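Local atomic coordinates of arabinan endo-1,5-alpha-l-arabinosidase A (Cellvibrio cellulosa, PDB entry 1GYE), a protein that hydrolyses alpha-1,5-linked arabinofuranosyl bonds of linear arabinan, releasing almost exclusively arabinotriose, as part of plant cell wall degradation. Residues Val5-Met10 with Leu258-Ala263; Phe20-Gly25 with Leu62-Ile67. One frame throughout, in Å; residues are numbered along the deposited sequence.

Contact 1. Residues Val5-Met10 with Leu258-Ala263. With AHR (alpha-L-arabinofuranose), chain B.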
ATOM      1  N   VAL A   5       1.938  -2.973  12.991  1.00 17.36           N
ATOM      2  CA  VAL A   5       1.059  -2.612  11.877  1.00 17.55           C
ATOM      3  C   VAL A   5       1.394  -3.498  10.704  1.00 17.40           C
ATOM      4  O   VAL A   5       2.470  -4.085  10.684  1.00 18.04           O
ATOM      5  CB  VAL A   5       1.211  -1.133  11.423  1.00 18.07           C
ATOM      6  CG1 VAL A   5       0.931  -0.164  12.571  1.00 18.90           C
ATOM      7  CG2 VAL A   5       2.564  -0.870  10.819  1.00 17.28           C
ATOM      8  N   HIS A   6       0.477  -3.614   9.744  1.00 17.15           N
ATOM      9  CA  HIS A   6       0.731  -4.353   8.493  1.00 17.36           C
ATOM     10  C   HIS A   6       0.283  -3.450   7.372  1.00 17.63           C
ATOM     11  O   HIS A   6      -0.742  -2.770   7.484  1.00 18.11           O
ATOM     12  CB  HIS A   6      -0.052  -5.678   8.437  1.00 16.68           C
ATOM     13  CG  HIS A   6       0.678  -6.825   7.766  1.00 17.58           C
ATOM     14  ND1 HIS A   6       0.451  -7.204   6.445  1.00 14.50           N
ATOM     15  CD2 HIS A   6       1.587  -7.712   8.256  1.00 13.74           C
ATOM     16  CE1 HIS A   6       1.216  -8.243   6.155  1.00 14.03           C
ATOM     17  NE2 HIS A   6       1.909  -8.576   7.236  1.00 12.22           N
ATOM     18  N   ASP A   7       1.056  -3.422   6.294  1.00 17.92           N
ATOM     19  CA  ASP A   7       0.668  -2.647   5.120  1.00 18.23           C
ATOM     20  C   ASP A   7       0.389  -1.132   5.470  1.00 17.62           C
ATOM     21  O   ASP A   7      -0.602  -0.537   5.045  1.00 16.96           O
ATOM     22  CB  ASP A   7      -0.521  -3.370   4.410  1.00 18.55           C
ATOM     23  CG  ASP A   7      -0.383  -4.910   4.454  1.00 18.52           C
ATOM     24  OD1 ASP A   7       0.643  -5.433   3.978  1.00 19.86           O
ATOM     25  OD2 ASP A   7      -1.215  -5.690   4.982  1.00 19.23           O
ATOM     26  N   PRO A   8       1.297  -0.511   6.225  1.00 17.21           N
ATOM     27  CA  PRO A   8       1.055   0.835   6.780  1.00 17.12           C
ATOM     28  C   PRO A   8       0.992   1.971   5.780  1.00 17.29           C
ATOM     29  O   PRO A   8       1.729   1.956   4.758  1.00 18.22           O
ATOM     30  CB  PRO A   8       2.268   1.054   7.660  1.00 16.71           C
ATOM     31  CG  PRO A   8       3.288   0.173   7.044  1.00 17.16           C
ATOM     32  CD  PRO A   8       2.617  -1.038   6.607  1.00 16.18           C
ATOM     33  N   VAL A   9       0.147   2.960   6.070  1.00 16.50           N
ATOM     34  CA  VAL A   9       0.268   4.277   5.411  1.00 15.54           C
ATOM     35  C   VAL A   9       0.184   5.395   6.451  1.00 16.00           C
ATOM     36  O   VAL A   9      -0.295   5.188   7.586  1.00 15.67           O
ATOM     37  CB  VAL A   9      -0.832   4.563   4.319  1.00 14.86           C
ATOM     38  CG1 VAL A   9      -0.588   3.779   3.043  1.00 13.19           C
ATOM     39  CG2 VAL A   9      -2.216   4.362   4.863  1.00 13.95           C
ATOM     40  N   MET A  10       0.583   6.592   6.035  1.00 15.50           N
ATOM     41  CA  MET A  10       0.554   7.744   6.926  1.00 15.87           C
ATOM     42  C   MET A  10       0.129   9.017   6.229  1.00 16.45           C
ATOM     43  O   MET A  10       0.334   9.200   5.004  1.00 17.18           O
ATOM     44  CB  MET A  10       1.941   7.990   7.509  1.00 15.42           C
ATOM     45  CG  MET A  10       2.295   7.102   8.664  1.00 15.34           C
ATOM     46  SD  MET A  10       3.933   7.476   9.181  1.00 17.04           S
ATOM     47  CE  MET A  10       3.711   9.136   9.939  1.00 15.51           C
ATOM     48  N   LEU A 258      10.196  -8.166   4.958  1.00 15.71           N
ATOM     49  CA  LEU A 258       9.711  -6.802   5.198  1.00 15.71           C
ATOM     50  C   LEU A 258       9.093  -6.277   3.926  1.00 16.08           C
ATOM     51  O   LEU A 258       9.442  -6.733   2.815  1.00 16.13           O
ATOM     52  CB  LEU A 258      10.827  -5.862   5.708  1.00 14.42           C
ATOM     53  CG  LEU A 258      12.157  -5.853   4.951  1.00 14.66           C
ATOM     54  CD1 LEU A 258      12.095  -4.886   3.766  1.00  9.16           C
ATOM     55  CD2 LEU A 258      13.483  -5.612   5.867  1.00  8.98           C
ATOM     56  N   GLY A 259       8.165  -5.334   4.064  1.00 16.09           N
ATOM     57  CA  GLY A 259       7.638  -4.704   2.872  1.00 16.02           C
ATOM     58  C   GLY A 259       6.312  -4.018   3.033  1.00 16.35           C
ATOM     59  O   GLY A 259       6.027  -3.449   4.099  1.00 17.54           O
ATOM     60  N   HIS A 260       5.505  -4.113   1.976  1.00 16.34           N
ATOM     61  CA  HIS A 260       4.281  -3.344   1.765  1.00 15.35           C
ATOM     62  C   HIS A 260       4.507  -1.939   2.254  1.00 15.46           C
ATOM     63  O   HIS A 260       3.933  -1.505   3.235  1.00 16.10           O
ATOM     64  CB  HIS A 260       3.049  -3.958   2.411  1.00 14.62           C
ATOM     65  CG  HIS A 260       1.772  -3.441   1.812  1.00 15.83           C
ATOM     66  ND1 HIS A 260       0.771  -4.267   1.334  1.00 14.52           N
ATOM     67  CD2 HIS A 260       1.359  -2.172   1.563  1.00 16.49           C
ATOM     68  CE1 HIS A 260      -0.187  -3.527   0.805  1.00 15.45           C
ATOM     69  NE2 HIS A 260       0.136  -2.251   0.940  1.00 13.69           N
ATOM     70  N   ASN A 261       5.352  -1.216   1.551  1.00 15.01           N
ATOM     71  CA  ASN A 261       5.774   0.083   2.002  1.00 14.28           C
ATOM     72  C   ASN A 261       4.864   1.184   1.501  1.00 13.31           C
ATOM     73  O   ASN A 261       4.098   1.007   0.572  1.00 13.50           O
ATOM     74  CB  ASN A 261       7.177   0.334   1.472  1.00 14.60           C
ATOM     75  CG  ASN A 261       7.166   0.665   0.009  1.00 16.27           C
ATOM     76  OD1 ASN A 261       7.092  -0.235  -0.846  1.00 17.70           O
ATOM     77  ND2 ASN A 261       7.172   1.959  -0.301  1.00 16.24           N
ATOM     78  N   SER A 262       5.000   2.339   2.101  1.00 12.61           N
ATOM     79  CA  SER A 262       4.507   3.561   1.510  1.00 13.11           C
ATOM     80  C   SER A 262       5.714   4.505   1.589  1.00 12.53           C
ATOM     81  O   SER A 262       6.772   4.088   2.043  1.00 12.79           O
ATOM     82  CB  SER A 262       3.333   4.076   2.308  1.00 13.06           C
ATOM     83  OG  SER A 262       3.629   3.884   3.691  1.00 15.14           O
ATOM     84  N   ALA A 263       5.580   5.741   1.128  1.00 12.86           N
ATOM     85  CA  ALA A 263       6.719   6.699   1.077  1.00 13.87           C
ATOM     86  C   ALA A 263       6.191   8.131   1.012  1.00 14.25           C
ATOM     87  O   ALA A 263       5.166   8.358   0.359  1.00 13.97           O
ATOM     88  CB  ALA A 263       7.609   6.412  -0.126  1.00 12.46           C
TER
HETATM   89  O5  AHR B   6      -0.238  -5.908  12.796  0.50 24.22           O
HETATM   90  C5  AHR B   6      -1.603  -5.550  12.475  0.50 23.91           C
HETATM   91  C4  AHR B   6      -2.418  -6.829  12.316  0.50 24.36           C
HETATM   92  O4  AHR B   6      -1.785  -7.804  11.465  0.50 26.21           O
HETATM   93  C3  AHR B   6      -3.766  -6.591  11.711  0.50 24.76           C
HETATM   94  O3  AHR B   6      -4.621  -6.485  12.829  0.50 26.00           O
HETATM   95  C2  AHR B   6      -4.022  -7.929  11.064  0.50 25.42           C
HETATM   96  O2  AHR B   6      -4.992  -7.831  10.045  0.50 27.23           O
HETATM   97  C1  AHR B   6      -2.690  -8.381  10.541  0.50 25.10           C
HETATM   98  O   HOH W   1      -1.438  -0.278   2.308  1.00 46.46           O
HETATM   99  O   HOH W   2       1.562   1.135   1.923  1.00 43.79           O
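The imidazole of His260 carries the CB of Asp7 over one face. That methylene sits 3.4 Å from the ring centroid, almost on the normal, and makes a CH-pi contact. The carboxylate beyond it is turned 55° from the ring plane. Asp7 OD1 comes within 2.9 Å of His260 ND1, but the angle is too poor for a hydrogen bond. Water 2 lies in the His260 ring plane, at an edge. The second flat group, the ring of His6, meets Asp7 with its edge. His6 ND1 donates to Asp7 OD2 at 2.7 Å, nearly straight (166°) and in the ring plane, although OD2 is approached from above the carboxylate plane. His275 stacks on the His6 ring, and Tyr277 OH bonds to its far nitrogen, NE2. Both histidines thus adjoin Asp7, the probable proton acceptor of this family 43 five-bladed beta-propeller. The contact joins the approach to strand 9-13 with strand 255-266, an edge strand of another sheet. His260 is probably a calcium ligand. Its NE2 donates a weak hydrogen bond to water 1, and water 1 can donate to Asp7 O at 2.9 Å. Further along, Ser262 OG donates to Pro8 O at 2.9 Å. A chi1 of 40° sets this hydroxyl between its own backbone N and carbonyl carbon, facing the 5-10 segment. It meets the Pro8 carbonyl from above its plane. Water 2 approaches the same oxygen. Val9 CG1 packs on Ser262 CB at 4.0 Å, and Pro8 CD rests on His260 O.

Contact 2. Residues Phe20-Gly25 with Leu62-Ile67. With AHR (alpha-L-arabinofuranose), chain B; AHR (alpha-L-arabinofuranose), chain C; AHR (alpha-L-arabinofuranose), chain D.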
ATOM      1  N   PHE A  20      -2.311   4.461   9.338  1.00 17.02           N
ATOM      2  CA  PHE A  20      -3.372   3.515   9.017  1.00 17.43           C
ATOM      3  C   PHE A  20      -2.754   2.157   8.723  1.00 18.43           C
ATOM      4  O   PHE A  20      -1.753   2.029   7.962  1.00 19.35           O
ATOM      5  CB  PHE A  20      -4.233   3.990   7.826  1.00 17.05           C
ATOM      6  CG  PHE A  20      -4.806   5.373   8.002  1.00 15.86           C
ATOM      7  CD1 PHE A  20      -3.983   6.503   7.958  1.00 15.81           C
ATOM      8  CD2 PHE A  20      -6.161   5.552   8.214  1.00 15.60           C
ATOM      9  CE1 PHE A  20      -4.520   7.791   8.141  1.00 14.46           C
ATOM     10  CE2 PHE A  20      -6.719   6.828   8.411  1.00 14.33           C
ATOM     11  CZ  PHE A  20      -5.903   7.945   8.359  1.00 15.15           C
ATOM     12  N   SER A  21      -3.338   1.135   9.331  1.00 18.62           N
ATOM     13  CA  SER A  21      -2.841  -0.228   9.174  1.00 17.77           C
ATOM     14  C   SER A  21      -3.956  -1.163   8.779  1.00 18.11           C
ATOM     15  O   SER A  21      -5.136  -0.985   9.179  1.00 17.18           O
ATOM     16  CB  SER A  21      -2.257  -0.709  10.528  1.00 17.82           C
ATOM     17  OG  SER A  21      -1.793  -2.042  10.449  1.00 14.89           O
ATOM     18  N   THR A  22      -3.571  -2.210   8.049  1.00 18.25           N
ATOM     19  CA  THR A  22      -4.421  -3.392   7.946  1.00 17.70           C
ATOM     20  C   THR A  22      -4.941  -3.754   9.363  1.00 17.69           C
ATOM     21  O   THR A  22      -4.180  -3.805  10.338  1.00 17.51           O
ATOM     22  CB  THR A  22      -3.593  -4.558   7.318  1.00 18.44           C
ATOM     23  OG1 THR A  22      -3.389  -4.360   5.879  1.00 17.42           O
ATOM     24  CG2 THR A  22      -4.332  -5.897   7.458  1.00 16.16           C
ATOM     25  N   GLY A  23      -6.237  -3.996   9.488  1.00 17.61           N
ATOM     26  CA  GLY A  23      -6.788  -4.464  10.754  1.00 17.62           C
ATOM     27  C   GLY A  23      -8.296  -4.251  10.806  1.00 17.36           C
ATOM     28  O   GLY A  23      -8.874  -3.741   9.825  1.00 17.21           O
ATOM     29  N   PRO A  24      -8.941  -4.641  11.914  1.00 17.05           N
ATOM     30  CA  PRO A  24     -10.422  -4.578  12.000  1.00 17.13           C
ATOM     31  C   PRO A  24     -10.897  -3.164  11.642  1.00 17.32           C
ATOM     32  O   PRO A  24     -10.414  -2.209  12.281  1.00 18.46           O
ATOM     33  CB  PRO A  24     -10.717  -4.924  13.478  1.00 16.24           C
ATOM     34  CG  PRO A  24      -9.554  -5.760  13.907  1.00 16.40           C
ATOM     35  CD  PRO A  24      -8.330  -5.152  13.165  1.00 17.08           C
ATOM     36  N   GLY A  25     -11.753  -3.031  10.622  1.00 16.82           N
ATOM     37  CA  GLY A  25     -12.218  -1.732  10.121  1.00 16.57           C
ATOM     38  C   GLY A  25     -11.164  -0.695   9.722  1.00 17.02           C
ATOM     39  O   GLY A  25     -11.492   0.480   9.495  1.00 16.82           O
ATOM     40  N   LEU A  62      -9.867  -5.275   7.296  1.00 14.30           N
ATOM     41  CA  LEU A  62      -9.652  -4.668   5.984  1.00 14.43           C
ATOM     42  C   LEU A  62      -8.176  -4.626   5.749  1.00 14.79           C
ATOM     43  O   LEU A  62      -7.392  -4.587   6.711  1.00 14.36           O
ATOM     44  CB  LEU A  62     -10.288  -3.280   5.909  1.00 14.91           C
ATOM     45  CG  LEU A  62     -11.819  -3.321   6.228  1.00 15.68           C
ATOM     46  CD1 LEU A  62     -12.341  -1.950   6.566  1.00 14.45           C
ATOM     47  CD2 LEU A  62     -12.632  -3.882   5.081  1.00 15.21           C
ATOM     48  N   TRP A  63      -7.783  -4.674   4.469  1.00 14.81           N
ATOM     49  CA  TRP A  63      -6.373  -4.760   4.133  1.00 13.89           C
ATOM     50  C   TRP A  63      -5.858  -3.543   3.413  1.00 14.96           C
ATOM     51  O   TRP A  63      -6.552  -2.919   2.560  1.00 15.22           O
ATOM     52  CB  TRP A  63      -6.083  -5.944   3.227  1.00 13.48           C
ATOM     53  CG  TRP A  63      -6.460  -7.321   3.729  1.00 13.63           C
ATOM     54  CD1 TRP A  63      -6.943  -7.665   4.965  1.00 10.69           C
ATOM     55  CD2 TRP A  63      -6.379  -8.549   2.978  1.00 13.18           C
ATOM     56  NE1 TRP A  63      -7.170  -9.021   5.023  1.00 11.85           N
ATOM     57  CE2 TRP A  63      -6.850  -9.594   3.829  1.00 11.27           C
ATOM     58  CE3 TRP A  63      -5.951  -8.873   1.670  1.00 11.14           C
ATOM     59  CZ2 TRP A  63      -6.921 -10.942   3.421  1.00 12.89           C
ATOM     60  CZ3 TRP A  63      -6.011 -10.234   1.249  1.00 12.19           C
ATOM     61  CH2 TRP A  63      -6.499 -11.244   2.132  1.00 16.04           C
ATOM     62  N   ALA A  64      -4.606  -3.246   3.719  1.00 14.55           N
ATOM     63  CA  ALA A  64      -3.808  -2.459   2.835  1.00 14.99           C
ATOM     64  C   ALA A  64      -4.509  -1.142   2.495  1.00 15.59           C
ATOM     65  O   ALA A  64      -4.871  -0.902   1.338  1.00 15.23           O
ATOM     66  CB  ALA A  64      -3.506  -3.274   1.559  1.00 15.47           C
ATOM     67  N   PRO A  65      -4.688  -0.272   3.495  1.00 16.51           N
ATOM     68  CA  PRO A  65      -5.365   0.999   3.255  1.00 16.69           C
ATOM     69  C   PRO A  65      -4.481   1.918   2.429  1.00 18.23           C
ATOM     70  O   PRO A  65      -3.232   1.726   2.287  1.00 18.81           O
ATOM     71  CB  PRO A  65      -5.502   1.567   4.661  1.00 16.81           C
ATOM     72  CG  PRO A  65      -4.335   1.009   5.364  1.00 16.49           C
ATOM     73  CD  PRO A  65      -4.226  -0.389   4.898  1.00 15.77           C
ATOM     74  N   ASP A  66      -5.113   2.934   1.869  1.00 18.63           N
ATOM     75  CA  ASP A  66      -4.325   4.078   1.433  1.00 19.73           C
ATOM     76  C   ASP A  66      -5.043   5.365   1.810  1.00 19.83           C
ATOM     77  O   ASP A  66      -6.292   5.430   1.738  1.00 20.75           O
ATOM     78  CB  ASP A  66      -4.008   4.022  -0.067  1.00 20.20           C
ATOM     79  CG  ASP A  66      -2.898   4.978  -0.437  1.00 21.55           C
ATOM     80  OD1 ASP A  66      -1.869   4.958   0.267  1.00 22.60           O
ATOM     81  OD2 ASP A  66      -2.980   5.802  -1.377  1.00 23.21           O
ATOM     82  N   ILE A  67      -4.271   6.346   2.271  1.00 18.68           N
ATOM     83  CA  ILE A  67      -4.826   7.598   2.729  1.00 18.29           C
ATOM     84  C   ILE A  67      -4.463   8.695   1.731  1.00 18.39           C
ATOM     85  O   ILE A  67      -3.297   8.818   1.318  1.00 19.51           O
ATOM     86  CB  ILE A  67      -4.389   7.891   4.222  1.00 19.03           C
ATOM     87  CG1 ILE A  67      -5.016   9.183   4.782  1.00 18.45           C
ATOM     88  CG2 ILE A  67      -2.859   7.944   4.409  1.00 18.76           C
ATOM     89  CD1 ILE A  67      -6.548   9.220   4.790  1.00 17.88           C
TER
HETATM   90  O5  AHR B   6      -0.238  -5.908  12.796  0.50 24.22           O
HETATM   91  C5  AHR B   6      -1.603  -5.550  12.475  0.50 23.91           C
HETATM   92  C4  AHR B   6      -2.418  -6.829  12.316  0.50 24.36           C
HETATM   93  O4  AHR B   6      -1.785  -7.804  11.465  0.50 26.21           O
HETATM   94  C3  AHR B   6      -3.766  -6.591  11.711  0.50 24.76           C
HETATM   95  O3  AHR B   6      -4.621  -6.485  12.829  0.50 26.00           O
HETATM   96  C2  AHR B   6      -4.022  -7.929  11.064  0.50 25.42           C
HETATM   97  O2  AHR B   6      -4.992  -7.831  10.045  0.50 27.23           O
HETATM   98  C1  AHR B   6      -2.690  -8.381  10.541  0.50 25.10           C
HETATM   99  O5  AHR C   4      -3.867  -9.999   5.530  0.50 29.93           O
HETATM  100  C5  AHR C   4      -2.669  -9.511   4.944  0.50 28.30           C
HETATM  101  C4  AHR C   4      -2.815  -9.541   3.456  0.50 28.25           C
HETATM  102  O4  AHR C   4      -2.396 -10.853   3.136  0.50 29.80           O
HETATM  103  C3  AHR C   4      -1.866  -8.606   2.741  0.50 27.72           C
HETATM  104  O3  AHR C   4      -2.511  -7.481   2.167  0.50 24.54           O
HETATM  105  C2  AHR C   4      -1.313  -9.482   1.648  0.50 28.80           C
HETATM  106  O2  AHR C   4      -0.012  -9.029   1.285  0.50 33.67           O
HETATM  107  C1  AHR C   4      -1.227 -10.812   2.346  0.50 27.33           C
HETATM  108  O5  AHR D   5      -2.606  -9.803  10.615  0.50 27.72           O
HETATM  109  C5  AHR D   5      -1.663 -10.323   9.637  0.50 27.43           C
HETATM  110  C4  AHR D   5      -2.333 -10.761   8.312  0.50 28.38           C
HETATM  111  O4  AHR D   5      -2.591  -9.627   7.503  0.50 27.28           O
HETATM  112  C3  AHR D   5      -3.665 -11.519   8.386  0.50 27.55           C
HETATM  113  O3  AHR D   5      -3.495 -12.790   7.772  0.50 27.60           O
HETATM  114  C2  AHR D   5      -4.663 -10.767   7.545  0.50 26.27           C
HETATM  115  O2  AHR D   5      -5.679 -10.179   8.327  0.50 23.41           O
HETATM  116  C1  AHR D   5      -3.902  -9.639   6.917  0.50 28.14           C
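Leu62, Phe20 and Thr22 bury the most surface here. Leu62 reaches across to Gly25 with one branch: its CD1 lies 3.6 Å from Gly25 CA. Its backbone pairs with Gly23 in an antiparallel hydrogen-bonded pair. Gly23 N donates to Leu62 O and Leu62 N to Gly23 O, both at 3.1 Å. Thr22 follows at the point where the 62-67 segment turns its corner. Its OG1, beside the backbone N (chi1 -74°), accepts Ala64 N at 2.7 Å in a nearly straight bond (169°). The same torsion sends CG2 the other way, anti to the backbone N, toward Leu62 O, Trp63 and the sugars. Trp63 offers one indole face to the glycan: O5 of the arabinofuranose of chain C stands 3.4 Å above the ring plane, offset toward the rim. C1 of the arabinofuranose of chain D lies over that face too. Aromatic rings packed against sugars recur in carbohydrate-binding sites, and Trp63, Thr22, Gly23 and Pro24 all belong to the glycan pocket. Phe20 works at the other end. Its CB packs against Pro65 CG at 3.9 Å. Ile67 CB stands over the face of the Phe20 ring in a CH-pi contact, 4.2 Å from the centroid. Ile67 CG1 is 3.7 Å from Phe20 CE1, and the two side chains cross at about a right angle. Within the sheet, strand 16-24 lies between strands 9-13 and 27-31 and also pairs with 61-70. Val9 adds to the apolar cluster around Phe20 and Ile67, and strand 73-80 adds Leu76 against Phe20 and Pro65 and Tyr78 against Leu62.

Contact 2 is nested in the chain loop that contact 1 closes, and their centres are 10 Å apart. They meet at the probable catalytic base: Asp7 OD2 and Thr22 OG1 are 2.7 Å apart and hydrogen-bonded. The carboxylate oxygen is therefore gripped from both contacts, and Ala64 N acts as a second shell by holding the threonine hydroxyl. Val9 O and Phe20 N, 2.8 Å apart, join neighbouring strands 9-13 and 16-24 of one sheet. Both contacts touch the arabinofuranose of chain B, and another bound arabinofuranose lies about 4 Å from the Asp7 side chain (nearest atoms). The side chain of His260 is about 5 Å from that of Glu190 (nearest atoms), the probable proton donor.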